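Local coordinates for tryptophan decarboxylase 1 (Oryza sativa subsp. japonica, PDB 6KHO), which catalyses the pyridoxal 5'-phosphate-dependent decarboxylation of L-tryptophan to tryptamine and of 5-hydroxy-L-tryptophan to serotonin, at residues A[440-445]-A[452-457]. Residues are numbered along the deposited sequence; the frame is centred on the assembly and turned at random.
Sequences IRAGAG and EDADEA
Ile440 and Ala454, the residues with most surface buried here, meet where the end of strand 435-440 packs against the first turns of helix 451-468. The methyl of Ala454 presses on the backbone rather than on the isoleucine side chain: its CB lies 3.6 Å from Ile440 O and 4.0 Å from Arg441 O. A little further along it meets Ala442, CB to CB at 4.2 Å. A single methyl suits this place, because the two backbones come close, 5.4 Å between CA of Ala442 and CA of Ala454.

One helical turn later, Ala457 offers a second small surface. Ile440 reaches it with CD1, the tip of its longer branch, which stands 3.9 Å from Ala457 O and 4.2 Å from Ala457 CB. CG1 is anti to the carbonyl carbon (chi1 -74°), and chi2 of 163° extends the branch to CD1; the branched, wholly apolar side chain also touches Leu461 of the same helix. Across the contact the packing is van der Waals in kind, but polar links flank it: Asn458 OD1 is hydrogen-bonded to Ile440 N, and Asp455 forms salt bridges to Arg439 and Arg481.

Past Ala442 the chain leaves the helix within a type II beta turn, Arg441 to Ala444, with Gly443 at its third position, where phi of 81° favours glycine. Alanines three residues apart on one helical face thus let the helix lie close to the end of the strand it follows in the four-stranded antiparallel sheet, an alpha/beta arrangement as in the small C-terminal domain of group II decarboxylases, fold type I PLP enzymes, away from the cofactor.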
ATOM      1  N   ILE A 440      32.712  19.441  -5.874  1.00 49.32           N
ATOM      2  CA  ILE A 440      33.773  20.412  -6.117  1.00 53.74           C
ATOM      3  C   ILE A 440      34.888  20.168  -5.107  1.00 54.55           C
ATOM      4  O   ILE A 440      34.672  20.266  -3.894  1.00 55.71           O
ATOM      5  CB  ILE A 440      33.235  21.846  -6.020  1.00 54.31           C
ATOM      6  CG1 ILE A 440      32.385  22.188  -7.249  1.00 50.34           C
ATOM      7  CG2 ILE A 440      34.383  22.843  -5.852  1.00 54.41           C
ATOM      8  CD1 ILE A 440      31.492  23.406  -7.055  1.00 49.58           C
ATOM      9  N   ARG A 441      36.073  19.825  -5.614  1.00 56.46           N
ATOM     10  CA  ARG A 441      37.259  19.576  -4.805  1.00 61.15           C
ATOM     11  C   ARG A 441      37.650  20.819  -4.006  1.00 66.05           C
ATOM     12  O   ARG A 441      37.337  21.954  -4.373  1.00 64.96           O
ATOM     13  CB  ARG A 441      38.427  19.166  -5.706  1.00 60.19           C
ATOM     14  CG  ARG A 441      39.250  18.004  -5.205  1.00 64.77           C
ATOM     15  CD  ARG A 441      40.638  17.988  -5.847  1.00 67.40           C
ATOM     16  NE  ARG A 441      40.676  17.233  -7.100  1.00 70.87           N
ATOM     17  CZ  ARG A 441      40.577  15.905  -7.192  1.00 71.11           C
ATOM     18  NH1 ARG A 441      40.433  15.159  -6.098  1.00 67.92           N
ATOM     19  NH2 ARG A 441      40.625  15.317  -8.385  1.00 66.13           N
ATOM     20  N   ALA A 442      38.354  20.593  -2.899  1.00 69.11           N
ATOM     21  CA  ALA A 442      39.004  21.690  -2.197  1.00 72.12           C
ATOM     22  C   ALA A 442      40.327  22.023  -2.879  1.00 71.72           C
ATOM     23  O   ALA A 442      41.076  21.129  -3.288  1.00 70.78           O
ATOM     24  CB  ALA A 442      39.240  21.337  -0.732  1.00 71.92           C
ATOM     25  N   GLY A 443      40.607  23.317  -3.005  1.00 75.71           N
ATOM     26  CA  GLY A 443      41.724  23.753  -3.822  1.00 78.07           C
ATOM     27  C   GLY A 443      41.422  23.800  -5.302  1.00 79.97           C
ATOM     28  O   GLY A 443      42.351  23.845  -6.118  1.00 78.87           O
ATOM     29  N   ALA A 444      40.141  23.777  -5.672  1.00 80.02           N
ATOM     30  CA  ALA A 444      39.725  23.828  -7.067  1.00 78.78           C
ATOM     31  C   ALA A 444      39.600  25.251  -7.585  1.00 82.17           C
ATOM     32  O   ALA A 444      39.866  25.500  -8.767  1.00 80.91           O
ATOM     33  CB  ALA A 444      38.387  23.106  -7.246  1.00 69.97           C
ATOM     34  N   GLY A 445      39.195  26.185  -6.729  1.00 83.82           N
ATOM     35  CA  GLY A 445      39.084  27.580  -7.096  1.00 86.66           C
ATOM     36  C   GLY A 445      39.286  28.448  -5.874  1.00 89.53           C
ATOM     37  O   GLY A 445      39.459  27.953  -4.757  1.00 88.87           O
ATOM     38  N   GLU A 452      35.706  23.312   4.182  1.00 72.25           N
ATOM     39  CA  GLU A 452      34.454  23.939   4.601  1.00 70.20           C
ATOM     40  C   GLU A 452      33.953  24.916   3.546  1.00 72.65           C
ATOM     41  O   GLU A 452      32.740  25.071   3.358  1.00 71.24           O
ATOM     42  CB  GLU A 452      34.633  24.656   5.942  1.00 74.23           C
ATOM     43  CG  GLU A 452      35.068  23.757   7.101  1.00 78.20           C
ATOM     44  CD  GLU A 452      36.576  23.608   7.209  1.00 79.30           C
ATOM     45  OE1 GLU A 452      37.048  23.304   8.324  1.00 80.32           O
ATOM     46  OE2 GLU A 452      37.287  23.778   6.190  1.00 77.58           O
ATOM     47  N   ASP A 453      34.874  25.597   2.865  1.00 71.98           N
ATOM     48  CA  ASP A 453      34.495  26.434   1.732  1.00 72.07           C
ATOM     49  C   ASP A 453      33.925  25.588   0.601  1.00 68.26           C
ATOM     50  O   ASP A 453      32.848  25.887   0.071  1.00 62.66           O
ATOM     51  CB  ASP A 453      35.704  27.238   1.242  1.00 76.11           C
ATOM     52  CG  ASP A 453      36.111  28.348   2.204  1.00 79.11           C
ATOM     53  OD1 ASP A 453      35.303  28.724   3.087  1.00 78.29           O
ATOM     54  OD2 ASP A 453      37.248  28.849   2.062  1.00 80.57           O
ATOM     55  N   ALA A 454      34.646  24.528   0.212  1.00 68.34           N
ATOM     56  CA  ALA A 454      34.178  23.641  -0.847  1.00 66.00           C
ATOM     57  C   ALA A 454      32.800  23.076  -0.534  1.00 63.19           C
ATOM     58  O   ALA A 454      32.000  22.843  -1.449  1.00 61.69           O
ATOM     59  CB  ALA A 454      35.183  22.507  -1.067  1.00 62.59           C
ATOM     60  N   ASP A 455      32.497  22.863   0.747  1.00 64.11           N
ATOM     61  CA  ASP A 455      31.149  22.463   1.130  1.00 62.00           C
ATOM     62  C   ASP A 455      30.126  23.492   0.664  1.00 62.16           C
ATOM     63  O   ASP A 455      29.145  23.147  -0.004  1.00 58.76           O
ATOM     64  CB  ASP A 455      31.064  22.266   2.646  1.00 63.72           C
ATOM     65  CG  ASP A 455      31.614  20.920   3.099  1.00 65.21           C
ATOM     66  OD1 ASP A 455      32.161  20.172   2.254  1.00 60.93           O
ATOM     67  OD2 ASP A 455      31.506  20.617   4.311  1.00 66.01           O
ATOM     68  N   GLU A 456      30.346  24.768   0.993  1.00 61.90           N
ATOM     69  CA  GLU A 456      29.382  25.789   0.597  1.00 60.66           C
ATOM     70  C   GLU A 456      29.382  26.015  -0.911  1.00 58.12           C
ATOM     71  O   GLU A 456      28.355  26.411  -1.473  1.00 56.98           O
ATOM     72  CB  GLU A 456      29.651  27.099   1.340  1.00 64.00           C
ATOM     73  CG  GLU A 456      28.381  27.908   1.649  1.00 71.26           C
ATOM     74  CD  GLU A 456      27.537  27.295   2.771  1.00 75.09           C
ATOM     75  OE1 GLU A 456      26.396  27.763   2.992  1.00 72.54           O
ATOM     76  OE2 GLU A 456      28.021  26.347   3.434  1.00 72.76           O
ATOM     77  N   ALA A 457      30.510  25.770  -1.584  1.00 56.50           N
ATOM     78  CA  ALA A 457      30.529  25.861  -3.041  1.00 55.77           C
ATOM     79  C   ALA A 457      29.611  24.817  -3.665  1.00 54.38           C
ATOM     80  O   ALA A 457      28.902  25.096  -4.643  1.00 49.48           O
ATOM     81  CB  ALA A 457      31.957  25.691  -3.560  1.00 56.81           C
TER